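Local coordinates for SusD superfamily protein (Bacteroides thetaiotaomicron, PDB 3MCX), which is of unknown function but belongs to the SusD family of outer-membrane proteins, binds zinc, and probably helps capture glycans at the cell surface, at residues Q250-L264 with K341-R355. Residues are numbered along the deposited sequence; the frame is centred on the assembly and turned at random.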
ATOM      1  N   GLN A 250     -12.019  -0.792 -13.623  1.00  8.08           N
ATOM      2  CA  GLN A 250     -11.606  -1.309 -14.921  1.00  8.50           C
ATOM      3  C   GLN A 250     -10.162  -1.811 -14.822  1.00  7.83           C
ATOM      4  O   GLN A 250      -9.291  -1.168 -14.209  1.00  8.92           O
ATOM      5  CB  GLN A 250     -11.741  -0.250 -16.026  1.00  9.06           C
ATOM      6  CG  GLN A 250     -13.174   0.190 -16.268  1.00 11.03           C
ATOM      7  CD  GLN A 250     -14.063  -0.970 -16.650  1.00 16.34           C
ATOM      8  OE1 GLN A 250     -14.911  -1.422 -15.866  1.00 20.75           O
ATOM      9  NE2 GLN A 250     -13.854  -1.489 -17.841  1.00 16.68           N
ATOM     10  N   ASP A 251      -9.909  -2.974 -15.416  1.00  7.98           N
ATOM     11  CA  ASP A 251      -8.585  -3.609 -15.330  1.00  8.41           C
ATOM     12  C   ASP A 251      -7.507  -2.832 -16.094  1.00  7.91           C
ATOM     13  O   ASP A 251      -7.738  -2.388 -17.225  1.00  7.63           O
ATOM     14  CB  ASP A 251      -8.639  -5.016 -15.937  1.00  9.41           C
ATOM     15  CG  ASP A 251      -9.373  -6.032 -15.075  1.00  9.83           C
ATOM     16  OD1 ASP A 251      -9.904  -5.697 -14.000  1.00 11.01           O
ATOM     17  OD2 ASP A 251      -9.384  -7.192 -15.511  1.00 13.27           O
ATOM     18  N   PHE A 252      -6.321  -2.727 -15.509  1.00  7.26           N
ATOM     19  CA  PHE A 252      -5.099  -2.320 -16.222  1.00  8.23           C
ATOM     20  C   PHE A 252      -5.242  -1.022 -17.030  1.00  7.62           C
ATOM     21  O   PHE A 252      -4.909  -0.960 -18.197  1.00  8.45           O
ATOM     22  CB  PHE A 252      -4.600  -3.471 -17.106  1.00  8.45           C
ATOM     23  CG  PHE A 252      -4.464  -4.775 -16.355  1.00  8.20           C
ATOM     24  CD1 PHE A 252      -3.595  -4.891 -15.307  1.00 11.03           C
ATOM     25  CD2 PHE A 252      -5.237  -5.858 -16.706  1.00 10.14           C
ATOM     26  CE1 PHE A 252      -3.494  -6.072 -14.610  1.00  9.56           C
ATOM     27  CE2 PHE A 252      -5.112  -7.055 -16.019  1.00 10.92           C
ATOM     28  CZ  PHE A 252      -4.248  -7.144 -14.984  1.00  8.88           C
ATOM     29  N   GLN A 253      -5.712   0.016 -16.349  1.00  7.77           N
ATOM     30  CA  GLN A 253      -5.872   1.338 -16.948  1.00  8.48           C
ATOM     31  C   GLN A 253      -4.504   2.024 -16.995  1.00  7.69           C
ATOM     32  O   GLN A 253      -3.535   1.522 -16.456  1.00  7.64           O
ATOM     33  CB  GLN A 253      -6.944   2.124 -16.184  1.00  8.48           C
ATOM     34  CG  GLN A 253      -8.321   1.445 -16.280  1.00  8.37           C
ATOM     35  CD  GLN A 253      -8.831   1.372 -17.721  1.00  9.57           C
ATOM     36  OE1 GLN A 253      -9.192   2.393 -18.300  1.00 10.84           O
ATOM     37  NE2 GLN A 253      -8.822   0.165 -18.335  1.00  9.17           N
ATOM     38  N   SER A 254      -4.452   3.167 -17.667  1.00  7.52           N
ATOM     39  CA  SER A 254      -3.197   3.736 -18.141  1.00  7.10           C
ATOM     40  C   SER A 254      -2.202   4.177 -17.071  1.00  7.09           C
ATOM     41  O   SER A 254      -1.024   4.325 -17.388  1.00  7.92           O
ATOM     42  CB  SER A 254      -3.466   4.905 -19.101  1.00  7.95           C
ATOM     43  OG  SER A 254      -4.008   6.024 -18.417  1.00  9.11           O
ATOM     44  N   GLU A 255      -2.640   4.385 -15.837  1.00  7.19           N
ATOM     45  CA  GLU A 255      -1.697   4.736 -14.795  1.00  7.05           C
ATOM     46  C   GLU A 255      -1.131   3.518 -14.084  1.00  8.06           C
ATOM     47  O   GLU A 255      -0.141   3.629 -13.369  1.00  7.60           O
ATOM     48  CB  GLU A 255      -2.348   5.629 -13.731  1.00  7.42           C
ATOM     49  CG  GLU A 255      -2.672   7.055 -14.163  1.00  7.20           C
ATOM     50  CD  GLU A 255      -2.834   8.024 -12.978  1.00  7.27           C
ATOM     51  OE1 GLU A 255      -2.451   7.690 -11.813  1.00  7.40           O
ATOM     52  OE2 GLU A 255      -3.352   9.129 -13.239  1.00  6.80           O
ATOM     53  N   SER A 256      -1.783   2.361 -14.216  1.00  8.04           N
ATOM     54  CA  SER A 256      -1.437   1.194 -13.402  0.70  8.05           C
ATOM     55  C   SER A 256      -0.079   0.626 -13.770  1.00  8.43           C
ATOM     56  O   SER A 256       0.122   0.252 -14.935  1.00  9.10           O
ATOM     57  CB  SER A 256      -2.490   0.107 -13.612  0.70  8.62           C
ATOM     58  OG  SER A 256      -2.180  -0.996 -12.793  0.70  8.05           O
ATOM     59  N   LEU A 257       0.844   0.571 -12.812  1.00  7.50           N
ATOM     60  CA  LEU A 257       2.191   0.070 -13.094  1.00  8.11           C
ATOM     61  C   LEU A 257       2.361  -1.389 -12.671  1.00  9.20           C
ATOM     62  O   LEU A 257       3.058  -2.150 -13.335  1.00 11.32           O
ATOM     63  CB  LEU A 257       3.225   0.960 -12.430  1.00  8.22           C
ATOM     64  CG  LEU A 257       3.327   2.380 -12.986  1.00  8.16           C
ATOM     65  CD1 LEU A 257       3.951   3.304 -11.942  1.00  7.91           C
ATOM     66  CD2 LEU A 257       4.174   2.409 -14.235  1.00 10.93           C
ATOM     67  N   PHE A 258       1.751  -1.767 -11.560  1.00  8.76           N
ATOM     68  CA  PHE A 258       1.699  -3.171 -11.112  1.00  8.75           C
ATOM     69  C   PHE A 258       0.340  -3.360 -10.469  1.00  7.52           C
ATOM     70  O   PHE A 258      -0.027  -2.648  -9.560  1.00  8.65           O
ATOM     71  CB  PHE A 258       2.841  -3.467 -10.156  1.00  9.11           C
ATOM     72  CG  PHE A 258       2.800  -4.838  -9.485  1.00  8.03           C
ATOM     73  CD1 PHE A 258       2.361  -5.972 -10.157  1.00  9.35           C
ATOM     74  CD2 PHE A 258       3.254  -4.975  -8.192  1.00  9.77           C
ATOM     75  CE1 PHE A 258       2.353  -7.220  -9.510  1.00  8.76           C
ATOM     76  CE2 PHE A 258       3.249  -6.250  -7.554  1.00  9.07           C
ATOM     77  CZ  PHE A 258       2.774  -7.335  -8.215  1.00  9.13           C
ATOM     78  N   GLU A 259      -0.398  -4.345 -10.983  1.00  7.24           N
ATOM     79  CA  GLU A 259      -1.766  -4.605 -10.547  1.00  8.16           C
ATOM     80  C   GLU A 259      -2.016  -6.106 -10.637  1.00  7.75           C
ATOM     81  O   GLU A 259      -1.733  -6.723 -11.659  1.00  8.63           O
ATOM     82  CB  GLU A 259      -2.714  -3.817 -11.448  1.00  8.79           C
ATOM     83  CG  GLU A 259      -4.191  -4.102 -11.298  1.00  9.25           C
ATOM     84  CD  GLU A 259      -4.981  -3.207 -12.256  1.00  8.94           C
ATOM     85  OE1 GLU A 259      -4.625  -2.006 -12.374  1.00 11.67           O
ATOM     86  OE2 GLU A 259      -5.915  -3.672 -12.928  1.00  7.33           O
ATOM     87  N   LEU A 260      -2.545  -6.677  -9.556  1.00  7.49           N
ATOM     88  CA  LEU A 260      -2.821  -8.113  -9.491  1.00  7.10           C
ATOM     89  C   LEU A 260      -4.197  -8.389 -10.063  1.00  8.30           C
ATOM     90  O   LEU A 260      -5.168  -7.722  -9.736  1.00  7.51           O
ATOM     91  CB  LEU A 260      -2.707  -8.628  -8.059  1.00  7.63           C
ATOM     92  CG  LEU A 260      -1.326  -8.448  -7.442  1.00  7.30           C
ATOM     93  CD1 LEU A 260      -1.411  -8.589  -5.926  1.00  9.64           C
ATOM     94  CD2 LEU A 260      -0.335  -9.450  -8.061  1.00  9.83           C
ATOM     95  N   TYR A 261      -4.264  -9.397 -10.928  1.00  6.70           N
ATOM     96  CA  TYR A 261      -5.488  -9.767 -11.639  1.00  7.38           C
ATOM     97  C   TYR A 261      -6.365 -10.630 -10.750  1.00  8.33           C
ATOM     98  O   TYR A 261      -5.897 -11.654 -10.192  1.00  8.81           O
ATOM     99  CB  TYR A 261      -5.115 -10.532 -12.895  1.00  7.88           C
ATOM    100  CG  TYR A 261      -6.268 -10.945 -13.768  1.00  6.82           C
ATOM    101  CD1 TYR A 261      -7.139 -10.010 -14.288  1.00  7.07           C
ATOM    102  CD2 TYR A 261      -6.496 -12.295 -14.085  1.00  8.18           C
ATOM    103  CE1 TYR A 261      -8.192 -10.397 -15.093  1.00  6.36           C
ATOM    104  CE2 TYR A 261      -7.543 -12.688 -14.907  1.00 10.12           C
ATOM    105  CZ  TYR A 261      -8.389 -11.734 -15.411  1.00  7.92           C
ATOM    106  OH  TYR A 261      -9.432 -12.126 -16.233  1.00  9.86           O
ATOM    107  N   ILE A 262      -7.638 -10.239 -10.654  1.00  7.60           N
ATOM    108  CA  ILE A 262      -8.653 -10.905  -9.860  1.00  7.95           C
ATOM    109  C   ILE A 262      -9.849 -11.233 -10.726  1.00  8.66           C
ATOM    110  O   ILE A 262     -10.318 -10.416 -11.531  1.00  7.84           O
ATOM    111  CB  ILE A 262      -9.146  -9.976  -8.719  1.00  6.86           C
ATOM    112  CG1 ILE A 262      -7.999  -9.571  -7.774  1.00  7.55           C
ATOM    113  CG2 ILE A 262     -10.363 -10.566  -7.966  1.00  9.12           C
ATOM    114  CD1 ILE A 262      -7.410 -10.726  -6.977  1.00  8.80           C
ATOM    115  N   THR A 263     -10.355 -12.452 -10.579  1.00  9.19           N
ATOM    116  CA  THR A 263     -11.705 -12.792 -11.017  1.00 10.73           C
ATOM    117  C   THR A 263     -12.363 -13.662  -9.941  1.00 10.87           C
ATOM    118  O   THR A 263     -11.728 -14.028  -8.947  1.00  9.87           O
ATOM    119  CB  THR A 263     -11.740 -13.557 -12.353  1.00 11.41           C
ATOM    120  OG1 THR A 263     -11.249 -14.878 -12.130  1.00 12.72           O
ATOM    121  CG2 THR A 263     -10.893 -12.830 -13.437  1.00 13.01           C
ATOM    122  N   LEU A 264     -13.648 -13.989 -10.136  1.00 11.79           N
ATOM    123  CA  LEU A 264     -14.326 -14.877  -9.180  1.00 13.76           C
ATOM    124  C   LEU A 264     -13.808 -16.333  -9.215  1.00 16.34           C
ATOM    125  O   LEU A 264     -14.137 -17.128  -8.320  1.00 16.97           O
ATOM    126  CB  LEU A 264     -15.844 -14.844  -9.398  1.00 13.11           C
ATOM    127  CG  LEU A 264     -16.544 -13.542  -8.991  1.00 13.78           C
ATOM    128  CD1 LEU A 264     -18.060 -13.688  -9.120  1.00 15.13           C
ATOM    129  CD2 LEU A 264     -16.164 -13.071  -7.568  1.00 12.66           C
ATOM    130  N   LYS A 341     -15.350  -4.972 -11.754  1.00  8.46           N
ATOM    131  CA  LYS A 341     -15.236  -4.826 -13.238  1.00  9.36           C
ATOM    132  C   LYS A 341     -16.524  -4.460 -13.937  1.00 12.01           C
ATOM    133  O   LYS A 341     -16.507  -3.926 -15.063  1.00 12.40           O
ATOM    134  CB  LYS A 341     -14.735  -6.116 -13.881  1.00  9.67           C
ATOM    135  CG  LYS A 341     -13.515  -6.723 -13.261  1.00  7.99           C
ATOM    136  CD  LYS A 341     -12.853  -7.696 -14.185  1.00  7.68           C
ATOM    137  CE  LYS A 341     -11.897  -8.654 -13.558  1.00  7.38           C
ATOM    138  NZ  LYS A 341     -10.881  -8.050 -12.689  1.00  6.29           N
ATOM    139  N   THR A 342     -17.653  -4.825 -13.342  1.00 13.63           N
ATOM    140  CA  THR A 342     -18.943  -4.453 -13.924  1.00 15.18           C
ATOM    141  C   THR A 342     -19.654  -3.346 -13.132  1.00 14.79           C
ATOM    142  O   THR A 342     -20.781  -2.954 -13.472  1.00 16.35           O
ATOM    143  CB  THR A 342     -19.854  -5.694 -14.144  1.00 16.03           C
ATOM    144  OG1 THR A 342     -20.304  -6.225 -12.896  1.00 21.32           O
ATOM    145  CG2 THR A 342     -19.109  -6.804 -14.934  1.00 18.83           C
ATOM    146  N   GLY A 343     -18.983  -2.816 -12.107  1.00 14.75           N
ATOM    147  CA  GLY A 343     -19.466  -1.667 -11.351  1.00 14.58           C
ATOM    148  C   GLY A 343     -20.387  -1.976 -10.183  1.00 14.27           C
ATOM    149  O   GLY A 343     -20.783  -1.044  -9.463  1.00 13.97           O
ATOM    150  N   ASP A 344     -20.726  -3.260  -9.991  1.00 14.19           N
ATOM    151  CA  ASP A 344     -21.570  -3.706  -8.875  1.00 13.87           C
ATOM    152  C   ASP A 344     -21.102  -4.993  -8.154  1.00 12.59           C
ATOM    153  O   ASP A 344     -21.881  -5.602  -7.427  1.00 14.61           O
ATOM    154  CB  ASP A 344     -22.988  -3.892  -9.380  1.00 14.00           C
ATOM    155  CG  ASP A 344     -23.097  -5.014 -10.394  1.00 16.83           C
ATOM    156  OD1 ASP A 344     -22.053  -5.643 -10.743  1.00 17.83           O
ATOM    157  OD2 ASP A 344     -24.240  -5.277 -10.872  1.00 22.13           O
ATOM    158  N   ASP A 345     -19.862  -5.427  -8.392  1.00 10.23           N
ATOM    159  CA  ASP A 345     -19.301  -6.597  -7.593  0.60  9.62           C
ATOM    160  C   ASP A 345     -17.862  -6.341  -7.316  1.00  8.23           C
ATOM    161  O   ASP A 345     -16.901  -6.718  -8.015  1.00  8.12           O
ATOM    162  CB  ASP A 345     -19.515  -8.080  -8.003  0.60 10.31           C
ATOM    163  CG  ASP A 345     -19.035  -9.126  -6.863  0.60 10.60           C
ATOM    164  OD1 ASP A 345     -18.657  -8.716  -5.690  0.60  3.54           O
ATOM    165  OD2 ASP A 345     -19.045 -10.387  -7.168  0.60 12.02           O
ATOM    166  N   PRO A 346     -17.707  -5.693  -6.150  1.00  7.77           N
ATOM    167  CA  PRO A 346     -16.369  -5.348  -5.718  1.00  7.54           C
ATOM    168  C   PRO A 346     -15.365  -6.488  -5.631  1.00  7.48           C
ATOM    169  O   PRO A 346     -14.161  -6.236  -5.727  1.00  6.65           O
ATOM    170  CB  PRO A 346     -16.612  -4.718  -4.334  1.00  7.35           C
ATOM    171  CG  PRO A 346     -17.970  -4.133  -4.450  1.00  8.94           C
ATOM    172  CD  PRO A 346     -18.732  -5.136  -5.241  1.00  8.82           C
ATOM    173  N   LYS A 347     -15.850  -7.699  -5.393  1.00  6.64           N
ATOM    174  CA  LYS A 347     -14.962  -8.858  -5.275  1.00  6.89           C
ATOM    175  C   LYS A 347     -14.183  -9.155  -6.544  1.00  7.51           C
ATOM    176  O   LYS A 347     -13.216  -9.936  -6.504  1.00  8.28           O
ATOM    177  CB  LYS A 347     -15.754 -10.087  -4.839  1.00  7.59           C
ATOM    178  CG  LYS A 347     -16.257  -9.982  -3.434  1.00  8.14           C
ATOM    179  CD  LYS A 347     -16.904 -11.281  -2.962  1.00 12.45           C
ATOM    180  CE  LYS A 347     -18.159 -11.588  -3.680  1.00 16.07           C
ATOM    181  NZ  LYS A 347     -19.244 -10.606  -3.403  1.00 20.85           N
ATOM    182  N   THR A 348     -14.625  -8.606  -7.671  1.00  7.23           N
ATOM    183  CA  THR A 348     -13.924  -8.767  -8.937  1.00  7.94           C
ATOM    184  C   THR A 348     -12.880  -7.696  -9.253  1.00  7.08           C
ATOM    185  O   THR A 348     -12.204  -7.798 -10.285  1.00  7.98           O
ATOM    186  CB  THR A 348     -14.920  -8.815 -10.126  1.00  8.21           C
ATOM    187  OG1 THR A 348     -15.538  -7.516 -10.287  1.00  9.25           O
ATOM    188  CG2 THR A 348     -15.956  -9.931  -9.924  1.00  7.69           C
ATOM    189  N   ASN A 349     -12.780  -6.661  -8.427  1.00  6.85           N
ATOM    190  CA  ASN A 349     -11.853  -5.567  -8.660  1.00  6.25           C
ATOM    191  C   ASN A 349     -10.429  -6.094  -8.615  1.00  7.25           C
ATOM    192  O   ASN A 349     -10.034  -6.825  -7.683  1.00  6.48           O
ATOM    193  CB  ASN A 349     -12.035  -4.445  -7.625  1.00  6.90           C
ATOM    194  CG  ASN A 349     -11.813  -3.056  -8.198  1.00  6.97           C
ATOM    195  OD1 ASN A 349     -12.791  -2.355  -8.482  1.00  7.14           O
ATOM    196  ND2 ASN A 349     -10.536  -2.654  -8.398  1.00  7.35           N
ATOM    197  N   ASN A 350      -9.627  -5.683  -9.586  1.00  7.05           N
ATOM    198  CA  ASN A 350      -8.186  -5.921  -9.505  1.00  7.44           C
ATOM    199  C   ASN A 350      -7.572  -5.148  -8.337  1.00  7.99           C
ATOM    200  O   ASN A 350      -8.194  -4.249  -7.755  1.00  7.28           O
ATOM    201  CB  ASN A 350      -7.495  -5.520 -10.799  1.00  7.43           C
ATOM    202  CG  ASN A 350      -7.573  -6.578 -11.870  1.00  7.29           C
ATOM    203  OD1 ASN A 350      -8.242  -7.619 -11.730  1.00  6.78           O
ATOM    204  ND2 ASN A 350      -6.934  -6.283 -13.013  1.00  7.80           N
ATOM    205  N   ILE A 351      -6.342  -5.491  -7.995  1.00  7.22           N
ATOM    206  CA  ILE A 351      -5.606  -4.857  -6.914  1.00  7.85           C
ATOM    207  C   ILE A 351      -4.426  -4.076  -7.499  1.00  8.31           C
ATOM    208  O   ILE A 351      -3.354  -4.644  -7.795  1.00  8.44           O
ATOM    209  CB  ILE A 351      -5.063  -5.874  -5.882  1.00  6.71           C
ATOM    210  CG1 ILE A 351      -6.138  -6.900  -5.454  1.00  8.92           C
ATOM    211  CG2 ILE A 351      -4.569  -5.097  -4.684  1.00  9.10           C
ATOM    212  CD1 ILE A 351      -5.606  -7.890  -4.381  1.00 10.09           C
ATOM    213  N   CYS A 352      -4.592  -2.763  -7.639  1.00  8.27           N
ATOM    214  CA  CYS A 352      -3.505  -1.939  -8.124  1.00  9.38           C
ATOM    215  C   CYS A 352      -2.546  -1.690  -6.973  1.00  9.28           C
ATOM    216  O   CYS A 352      -2.944  -1.192  -5.892  1.00 11.78           O
ATOM    217  CB  CYS A 352      -4.055  -0.621  -8.654  1.00  9.41           C
ATOM    218  SG  CYS A 352      -2.738   0.454  -9.279  1.00 10.97           S
ATOM    219  N   ILE A 353      -1.303  -2.138  -7.152  1.00  8.13           N
ATOM    220  CA  ILE A 353      -0.269  -2.026  -6.140  1.00  8.64           C
ATOM    221  C   ILE A 353       0.438  -0.677  -6.194  1.00  8.52           C
ATOM    222  O   ILE A 353       0.712  -0.088  -5.156  1.00  8.92           O
ATOM    223  CB  ILE A 353       0.746  -3.191  -6.280  1.00  8.35           C
ATOM    224  CG1 ILE A 353       0.059  -4.551  -6.243  1.00  7.65           C
ATOM    225  CG2 ILE A 353       1.881  -3.082  -5.202  1.00  8.05           C
ATOM    226  CD1 ILE A 353      -0.722  -4.856  -4.971  1.00  8.58           C
ATOM    227  N   ILE A 354       0.728  -0.177  -7.397  1.00  7.98           N
ATOM    228  CA  ILE A 354       1.297   1.161  -7.546  1.00  8.19           C
ATOM    229  C   ILE A 354       0.919   1.712  -8.918  1.00  8.47           C
ATOM    230  O   ILE A 354       0.862   0.984  -9.903  1.00  8.09           O
ATOM    231  CB  ILE A 354       2.837   1.167  -7.289  1.00  8.00           C
ATOM    232  CG1 ILE A 354       3.404   2.584  -7.279  1.00  7.94           C
ATOM    233  CG2 ILE A 354       3.557   0.284  -8.296  1.00  8.16           C
ATOM    234  CD1 ILE A 354       4.740   2.703  -6.519  1.00  9.11           C
ATOM    235  N   ARG A 355       0.618   3.003  -8.959  1.00  8.20           N
ATOM    236  CA  ARG A 355       0.253   3.665 -10.199  1.00  8.22           C
ATOM    237  C   ARG A 355       0.970   5.010 -10.375  1.00  8.24           C
ATOM    238  O   ARG A 355       1.594   5.556  -9.463  1.00  7.53           O
ATOM    239  CB  ARG A 355      -1.258   3.819 -10.315  1.00  9.21           C
ATOM    240  CG  ARG A 355      -1.882   4.735  -9.331  1.00  9.73           C
ATOM    241  CD  ARG A 355      -3.398   4.771  -9.538  1.00  8.45           C
ATOM    242  NE  ARG A 355      -4.083   5.542  -8.492  1.00  8.27           N
ATOM    243  CZ  ARG A 355      -4.385   6.849  -8.508  1.00  8.13           C
ATOM    244  NH1 ARG A 355      -4.226   7.603  -9.593  1.00  8.35           N
ATOM    245  NH2 ARG A 355      -4.934   7.395  -7.442  1.00  7.81           N
TER
HETATM  246  O   HOH W   1     -10.575  -4.277 -11.915  1.00 10.97           O
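Asn350 sits where the chain at 250-264 folds back on itself, and its amide is used at both ends. ND2 donates to Glu259 OE2 over 2.8 Å, on the anti lone pair and nearly in the amide plane, while OD1 takes the backbone N of Ile262 at 2.9 Å from well above the carbonyl plane. With the amide so fixed, ND2 lies 3.4 Å from Phe252 CZ, over one face of that ring, and the carboxylate of Asp251 stacks on the amide with the planes 16° apart. Glu259 OE2 also accepts from the backbone N of Phe252; in place of Glu259 a lysine would probably leave ND2 of Asn350 and the N of Phe252 without their shared acceptor, and the amide less firmly held.

Lys341 stretches in alongside Asp251 and bends only at its last torsion (chi4 -50°), which brings NZ to Ile262 O at 2.7 Å, to Thr348 O and, as a salt bridge, to the syn lone pair of Asp251 OD1 at 2.9 Å. A water links the same OD1 to the N of Asn350. Ile262 spreads its branches over backbone oxygens, CG2 3.3 Å from Lys347 O, and sets CG1 against Ile351 CG1.

Beyond lies a two-stranded antiparallel sheet with two classic bulges, whose Leu257, Phe258 and Ile354 pack on helix 201-214. At the end of this short sheet, then, one amide and one ammonium, rather than strand pairing alone, join the loop residues Asp251 and Ile262 to Glu259 of the strand.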